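Local structure of SmhB (Serratia marcescens, 6ZZ5) at residues 25-29 with 262-267; 195-199 with 210-214; 237-241 with 348-353. The protein is the B component of the tripartite alpha-pore-forming toxin Smh, captured in its soluble form, presumably before it enters a membrane. The contacts are given in a common frame with arbitrary orientation. Numbering follows the deposited sequence.

Contact 1: 25-29 with 262-267; sequences YCNSV and SGYRGL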
loop_
_atom_site.group_PDB
_atom_site.type_symbol
_atom_site.label_atom_id
_atom_site.label_comp_id
_atom_site.label_asym_id
_atom_site.label_seq_id
_atom_site.Cartn_x
_atom_site.Cartn_y
_atom_site.Cartn_z
ATOM N N TYR A 25 5.225 -0.142 5.273
ATOM C CA TYR A 25 6.163 -1.245 5.009
ATOM C C TYR A 25 7.508 -0.695 4.567
ATOM O O TYR A 25 8.562 -1.163 5.073
ATOM C CB TYR A 25 5.573 -2.261 4.029
ATOM C CG TYR A 25 6.156 -3.641 4.198
ATOM C CD1 TYR A 25 7.445 -3.918 3.788
ATOM C CD2 TYR A 25 5.406 -4.670 4.747
ATOM C CE1 TYR A 25 8.018 -5.166 3.998
ATOM C CE2 TYR A 25 5.953 -5.931 4.961
ATOM C CZ TYR A 25 7.251 -6.176 4.567
ATOM O OH TYR A 25 7.721 -7.423 4.792
ATOM N N CYS A 26 7.494 0.226 3.599
ATOM C CA CYS A 26 8.722 0.869 3.053
ATOM C C CYS A 26 9.484 1.578 4.185
ATOM O O CYS A 26 10.730 1.529 4.192
ATOM C CB CYS A 26 8.400 1.851 1.916
ATOM S SG CYS A 26 7.930 0.979 0.408
ATOM N N ASN A 27 8.786 2.285 5.066
ATOM C CA ASN A 27 9.441 2.977 6.216
ATOM C C ASN A 27 10.160 1.936 7.095
ATOM O O ASN A 27 11.288 2.226 7.630
ATOM C CB ASN A 27 8.426 3.803 7.029
ATOM C CG ASN A 27 7.931 5.016 6.293
ATOM O OD1 ASN A 27 8.662 5.555 5.502
ATOM N ND2 ASN A 27 6.745 5.480 6.634
ATOM N N SER A 28 9.586 0.754 7.229
ATOM C CA SER A 28 10.168 -0.314 8.083
ATOM C C SER A 28 11.459 -0.823 7.447
ATOM O O SER A 28 12.446 -1.088 8.191
ATOM C CB SER A 28 9.230 -1.447 8.383
ATOM O OG SER A 28 9.096 -2.387 7.303
ATOM N N VAL A 29 11.493 -0.853 6.117
ATOM C CA VAL A 29 12.694 -1.299 5.373
ATOM C C VAL A 29 13.769 -0.269 5.587
ATOM O O VAL A 29 14.898 -0.644 5.795
ATOM C CB VAL A 29 12.385 -1.526 3.874
ATOM C CG1 VAL A 29 13.639 -1.808 3.043
ATOM C CG2 VAL A 29 11.361 -2.611 3.697
ATOM N N SER A 262 12.557 -12.524 4.682
ATOM C CA SER A 262 11.079 -12.472 4.808
ATOM C C SER A 262 10.655 -11.020 4.612
ATOM O O SER A 262 9.668 -10.839 3.952
ATOM C CB SER A 262 10.572 -12.997 6.121
ATOM O OG SER A 262 10.955 -14.349 6.290
ATOM N N GLY A 263 11.449 -10.060 5.115
ATOM C CA GLY A 263 11.162 -8.628 4.944
ATOM C C GLY A 263 11.266 -8.215 3.484
ATOM O O GLY A 263 10.466 -7.394 3.044
ATOM N N TYR A 264 12.249 -8.742 2.766
ATOM C CA TYR A 264 12.505 -8.404 1.358
ATOM C C TYR A 264 11.357 -9.002 0.527
ATOM O O TYR A 264 10.779 -8.295 -0.345
ATOM C CB TYR A 264 13.901 -8.881 0.962
ATOM C CG TYR A 264 14.630 -8.117 -0.116
ATOM C CD1 TYR A 264 13.976 -7.298 -1.015
ATOM C CD2 TYR A 264 16.000 -8.200 -0.216
ATOM C CE1 TYR A 264 14.651 -6.588 -1.979
ATOM C CE2 TYR A 264 16.705 -7.432 -1.141
ATOM C CZ TYR A 264 16.032 -6.638 -2.032
ATOM O OH TYR A 264 16.688 -5.890 -2.952
ATOM N N ARG A 265 11.011 -10.263 0.783
ATOM C CA ARG A 265 9.872 -10.924 0.077
ATOM C C ARG A 265 8.580 -10.189 0.411
ATOM O O ARG A 265 7.796 -10.012 -0.495
ATOM C CB ARG A 265 9.849 -12.431 0.367
ATOM C CG ARG A 265 10.947 -13.100 -0.482
ATOM C CD ARG A 265 11.041 -14.641 -0.458
ATOM N NE ARG A 265 11.431 -15.013 0.895
ATOM C CZ ARG A 265 10.616 -15.436 1.855
ATOM N NH1 ARG A 265 9.324 -15.556 1.595
ATOM N NH2 ARG A 265 11.118 -15.732 3.053
ATOM N N GLY A 266 8.393 -9.790 1.670
ATOM C CA GLY A 266 7.180 -9.074 2.137
ATOM C C GLY A 266 7.052 -7.724 1.442
ATOM O O GLY A 266 5.894 -7.305 1.095
ATOM N N LEU A 267 8.189 -7.060 1.161
ATOM C CA LEU A 267 8.177 -5.774 0.423
ATOM C C LEU A 267 7.702 -6.057 -1.015
ATOM O O LEU A 267 6.823 -5.308 -1.517
ATOM C CB LEU A 267 9.557 -5.124 0.442
ATOM C CG LEU A 267 9.678 -3.833 -0.342
ATOM C CD1 LEU A 267 8.688 -2.779 0.137
ATOM C CD2 LEU A 267 11.108 -3.335 -0.295
#
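Tyr25 lays its ring over the backbone of Gly266 and Leu267, its hydroxyl reaching toward Gly263 O, and loses 79 Å² to the other segment, about a third of the 246 Å² buried in total. Gly266 O lies over one ring face and Gly263 O near the ring plane, 3.3 Å from Tyr25 OH. The same hydroxyl, Tyr25 OH, comes within 3.2 Å of Gly266 CA. There is no room there for a larger residue: an ideal CB on Gly266 would fall 1.9 Å from Tyr25 OH, a clash, so the ring packs on bare backbone. Further along, Tyr25 CE1 touches Leu267 CB at 3.9 Å. Segments 25-29 and 262-267 run roughly antiparallel, at 148° with axes 10.5 Å apart; they lie on helices 4-30 and 252-300, within the elongated helical bundle expected of the ClyA-like HBL toxin family. Leu267 fills the gap beside the tyrosine: its CD1 meets Cys26 SG at 3.8 Å and its CD2 meets Val29 CG2 at 4.1 Å. Beyond the pair, helix 99-151 supports Leu267 through Leu134, while Tyr64 and Leu65 of helix 44-92 pack on Cys26. Ser28 does not touch 262-267; its OG donates to Tyr25 O at 2.6 Å and accepts from Gly214 N.

Contact 2: 195-199 with 210-214; sequences AIGAV and PVVMG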
loop_
_atom_site.group_PDB
_atom_site.type_symbol
_atom_site.label_atom_id
_atom_site.label_comp_id
_atom_site.label_asym_id
_atom_site.label_seq_id
_atom_site.Cartn_x
_atom_site.Cartn_y
_atom_site.Cartn_z
ATOM N N ALA A 195 3.519 2.226 13.618
ATOM C CA ALA A 195 4.664 1.936 14.464
ATOM C C ALA A 195 5.470 0.846 13.800
ATOM O O ALA A 195 4.882 0.012 13.053
ATOM C CB ALA A 195 4.208 1.540 15.841
ATOM N N ILE A 196 6.774 0.983 13.935
ATOM C CA ILE A 196 7.752 0.014 13.376
ATOM C C ILE A 196 8.551 -0.605 14.512
ATOM O O ILE A 196 9.008 0.126 15.390
ATOM C CB ILE A 196 8.618 0.782 12.360
ATOM C CG1 ILE A 196 7.773 1.112 11.121
ATOM C CG2 ILE A 196 9.855 -0.037 11.996
ATOM C CD1 ILE A 196 8.296 2.278 10.322
ATOM N N GLY A 197 8.744 -1.924 14.503
ATOM C CA GLY A 197 9.534 -2.560 15.560
ATOM C C GLY A 197 9.970 -3.957 15.150
ATOM O O GLY A 197 9.559 -4.437 14.095
ATOM N N ALA A 198 10.700 -4.628 16.022
ATOM C CA ALA A 198 11.265 -5.964 15.723
ATOM C C ALA A 198 10.160 -6.995 15.478
ATOM O O ALA A 198 9.137 -6.992 16.165
ATOM C CB ALA A 198 12.214 -6.384 16.809
ATOM N N VAL A 199 10.415 -7.907 14.551
ATOM C CA VAL A 199 9.470 -8.978 14.139
ATOM C C VAL A 199 9.552 -10.174 15.090
ATOM O O VAL A 199 8.696 -11.037 14.975
ATOM C CB VAL A 199 9.764 -9.436 12.701
ATOM C CG1 VAL A 199 9.566 -8.271 11.735
ATOM C CG2 VAL A 199 11.135 -10.097 12.543
ATOM N N PRO A 210 18.491 -6.726 15.609
ATOM C CA PRO A 210 17.033 -6.772 15.586
ATOM C C PRO A 210 16.591 -6.476 14.150
ATOM O O PRO A 210 17.220 -5.625 13.529
ATOM C CB PRO A 210 16.567 -5.600 16.450
ATOM C CG PRO A 210 17.753 -4.624 16.437
ATOM C CD PRO A 210 18.980 -5.504 16.287
ATOM N N VAL A 211 15.540 -7.142 13.704
ATOM C CA VAL A 211 15.017 -6.952 12.332
ATOM C C VAL A 211 13.636 -6.324 12.431
ATOM O O VAL A 211 12.709 -6.970 12.923
ATOM C CB VAL A 211 15.058 -8.262 11.524
ATOM C CG1 VAL A 211 14.458 -8.109 10.149
ATOM C CG2 VAL A 211 16.492 -8.755 11.416
ATOM N N VAL A 212 13.539 -5.088 11.966
ATOM C CA VAL A 212 12.269 -4.323 11.952
ATOM C C VAL A 212 11.683 -4.372 10.537
ATOM O O VAL A 212 10.636 -3.851 10.324
ATOM C CB VAL A 212 12.482 -2.877 12.447
ATOM C CG1 VAL A 212 13.091 -2.830 13.829
ATOM C CG2 VAL A 212 13.374 -2.069 11.526
ATOM N N MET A 213 12.382 -4.922 9.572
ATOM C CA MET A 213 11.923 -5.015 8.178
ATOM C C MET A 213 10.660 -5.885 8.121
ATOM O O MET A 213 10.712 -7.030 8.553
ATOM C CB MET A 213 12.995 -5.660 7.315
ATOM C CG MET A 213 12.850 -5.313 5.881
ATOM S SD MET A 213 14.244 -5.948 4.876
ATOM C CE MET A 213 15.527 -5.635 6.038
ATOM N N GLY A 214 9.564 -5.283 7.741
ATOM C CA GLY A 214 8.193 -5.829 7.783
ATOM C C GLY A 214 7.639 -5.913 9.198
ATOM O O GLY A 214 6.566 -6.485 9.371
#
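Val212 and Val199 take the two largest shares of the apolar centre, with 60 and 64 Å² covered in a total of 293 Å². Val212 CB meets Ile196 CG2 at 3.9 Å, and Val212 CG1 lies 3.7 Å from Ala198 N. Val199 points toward the other segment, its CG1 3.6 Å from Met213 O and its CG2 4.4 Å from Val211 CB. Outward from these side chains the backbones cross steeply: the end-to-end directions of 196-199 and 210-214 lie 106° apart. Ala198 CA is only 4.2 Å from Val212 CA. Val199 N donates to Val211 O at 3.0 Å and 153°. Two CA-H...O contacts accompany this bond, Ala198 CA to Val211 O at 3.3 Å and Val212 CA to Gly197 O at 3.5 Å. Gly214, with a positive phi of 73°, leads into strand 216-221. On the polar edge, Gln32 accepts from Val212 N and Met213 N and donates to Pro210 O. The contact draws together the ends of the long loop joining antiparallel strands 191-196 and 216-221, a hairpin between long helices consistent with the hydrophobic beta-tongue of the ClyA/HBL family. Helix 252-300 packs on Val199, Val211 and Met213, and helix 4-30 on Ile196 and Met213.

Contact 3: 237-241 with 348-353; sequences LSARE and SIADFV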
loop_
_atom_site.group_PDB
_atom_site.type_symbol
_atom_site.label_atom_id
_atom_site.label_comp_id
_atom_site.label_asym_id
_atom_site.label_seq_id
_atom_site.Cartn_x
_atom_site.Cartn_y
_atom_site.Cartn_z
ATOM N N LEU A 237 0.514 -10.469 15.154
ATOM C CA LEU A 237 1.907 -10.019 15.502
ATOM C C LEU A 237 2.493 -10.940 16.579
ATOM O O LEU A 237 3.646 -11.300 16.485
ATOM C CB LEU A 237 1.879 -8.578 16.013
ATOM C CG LEU A 237 1.365 -7.517 15.078
ATOM C CD1 LEU A 237 1.504 -6.147 15.742
ATOM C CD2 LEU A 237 2.087 -7.538 13.737
ATOM N N SER A 238 1.748 -11.288 17.608
ATOM C CA SER A 238 2.207 -12.227 18.666
ATOM C C SER A 238 2.454 -13.616 18.049
ATOM O O SER A 238 3.391 -14.301 18.467
ATOM C CB SER A 238 1.239 -12.322 19.789
ATOM O OG SER A 238 1.261 -11.109 20.505
ATOM N N ALA A 239 1.591 -14.037 17.108
ATOM C CA ALA A 239 1.755 -15.340 16.422
ATOM C C ALA A 239 3.136 -15.351 15.748
ATOM O O ALA A 239 3.864 -16.357 15.884
ATOM C CB ALA A 239 0.597 -15.578 15.470
ATOM N N ARG A 240 3.495 -14.294 15.013
ATOM C CA ARG A 240 4.807 -14.268 14.312
ATOM C C ARG A 240 5.934 -14.398 15.348
ATOM O O ARG A 240 6.912 -15.160 15.144
ATOM C CB ARG A 240 4.965 -12.984 13.486
ATOM C CG ARG A 240 6.349 -12.873 12.849
ATOM C CD ARG A 240 6.481 -11.748 11.822
ATOM N NE ARG A 240 6.192 -10.476 12.489
ATOM C CZ ARG A 240 5.920 -9.326 11.908
ATOM N NH1 ARG A 240 5.911 -9.233 10.606
ATOM N NH2 ARG A 240 5.640 -8.267 12.632
ATOM N N GLU A 241 5.848 -13.612 16.394
ATOM C CA GLU A 241 6.867 -13.632 17.462
ATOM C C GLU A 241 6.970 -15.040 18.063
ATOM O O GLU A 241 8.128 -15.551 18.234
ATOM C CB GLU A 241 6.542 -12.522 18.449
ATOM C CG GLU A 241 7.474 -12.496 19.605
ATOM C CD GLU A 241 7.647 -11.124 20.248
ATOM O OE1 GLU A 241 7.676 -10.082 19.535
ATOM O OE2 GLU A 241 7.774 -11.122 21.438
ATOM N N SER A 348 9.541 -5.225 21.055
ATOM C CA SER A 348 9.231 -5.726 19.692
ATOM C C SER A 348 7.951 -5.050 19.201
ATOM O O SER A 348 7.196 -4.490 20.018
ATOM C CB SER A 348 9.074 -7.241 19.725
ATOM O OG SER A 348 7.921 -7.591 20.466
ATOM N N ILE A 349 7.649 -5.134 17.914
ATOM C CA ILE A 349 6.347 -4.588 17.445
ATOM C C ILE A 349 5.196 -5.321 18.132
ATOM O O ILE A 349 4.232 -4.645 18.504
ATOM C CB ILE A 349 6.230 -4.533 15.910
ATOM C CG1 ILE A 349 5.060 -3.627 15.535
ATOM C CG2 ILE A 349 6.134 -5.924 15.296
ATOM C CD1 ILE A 349 5.235 -2.157 15.999
ATOM N N ALA A 350 5.272 -6.637 18.348
ATOM C CA ALA A 350 4.184 -7.359 19.058
ATOM C C ALA A 350 4.038 -6.898 20.521
ATOM O O ALA A 350 2.890 -6.736 20.980
ATOM C CB ALA A 350 4.393 -8.862 19.014
ATOM N N ASP A 351 5.129 -6.651 21.233
ATOM C CA ASP A 351 5.098 -6.151 22.635
ATOM C C ASP A 351 4.452 -4.758 22.651
ATOM O O ASP A 351 3.597 -4.512 23.491
ATOM C CB ASP A 351 6.512 -6.124 23.210
ATOM C CG ASP A 351 6.585 -5.819 24.688
ATOM O OD1 ASP A 351 5.601 -6.066 25.396
ATOM O OD2 ASP A 351 7.633 -5.338 25.097
ATOM N N PHE A 352 4.830 -3.881 21.719
ATOM C CA PHE A 352 4.290 -2.501 21.649
ATOM C C PHE A 352 2.773 -2.543 21.414
ATOM O O PHE A 352 2.021 -1.827 22.064
ATOM C CB PHE A 352 4.922 -1.758 20.477
ATOM C CG PHE A 352 4.472 -0.332 20.361
ATOM C CD1 PHE A 352 5.006 0.646 21.201
ATOM C CD2 PHE A 352 3.562 0.030 19.364
ATOM C CE1 PHE A 352 4.582 1.965 21.076
ATOM C CE2 PHE A 352 3.173 1.350 19.222
ATOM C CZ PHE A 352 3.668 2.308 20.100
ATOM N N VAL A 353 2.338 -3.353 20.454
ATOM C CA VAL A 353 0.900 -3.476 20.127
ATOM C C VAL A 353 0.177 -4.147 21.293
ATOM O O VAL A 353 -0.944 -3.708 21.604
ATOM C CB VAL A 353 0.702 -4.166 18.769
ATOM C CG1 VAL A 353 -0.756 -4.526 18.542
ATOM C CG2 VAL A 353 1.241 -3.279 17.657
HETATM O O HOH W 1 7.238 -8.684 17.218
#
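Leu237 faces Ala350 at the closest backbone approach, CA to CA 5.0 Å. Its CB lies 3.9 Å from Ala350 CB, and Leu237 CD1 reaches Val353 CG2 at 3.5 Å. Ser238 OG lies 4.1 Å from Ala350 CB, whose small size suits the close approach: segments 237-241 and 349-353, on helices 230-245 and 349-359, come to 8.9 Å at 145°, roughly antiparallel. Arg240 NH2 lies 3.6 Å from Ile349 CG2, near the guanidinium plane, while NH1 bonds Gly214 O. Glu241 OE1 accepts from Ser348 OG at 2.7 Å, and that N-cap OG accepts from Asp351 N at 3.0 Å. A water donating to Glu241 OE1 at 2.7 Å accepts from Ala350 N at 3.1 Å, so OE1 meets the N-cap hydroxyl directly and a first-turn amide through water; OE2 pairs with Arg245. The contact packs the helix after the strand pair against the N-terminus of the last modelled helix, with Ile173 of helix 156-184 on Leu237 and Arg240, and strand residues Ala195 and Ala217 against Ile349.

How the contacts relate
Contact 2 sits between the others, its centre about 9 Å from each of theirs, whereas the centres of contacts 1 and 3 are about 16 Å apart and their nearest atoms about 6 Å apart. Gly214 takes part in both connections: its N lies 3.0 Å from Ser28 OG of contact 1, and its O lies 3.1 Å from Arg240 NH1 of contact 3, both probable hydrogen bonds. A further probable bond, Ala198 O to Ile349 N at 3.0 Å, ties contact 2 to the start of helix 349-359. The loop ends thus lie between helices 4-30 and 252-300 and helices 230-245 and 349-359. Along the chain contact 2 is nested inside contact 1, while contacts 1 and 3 cross.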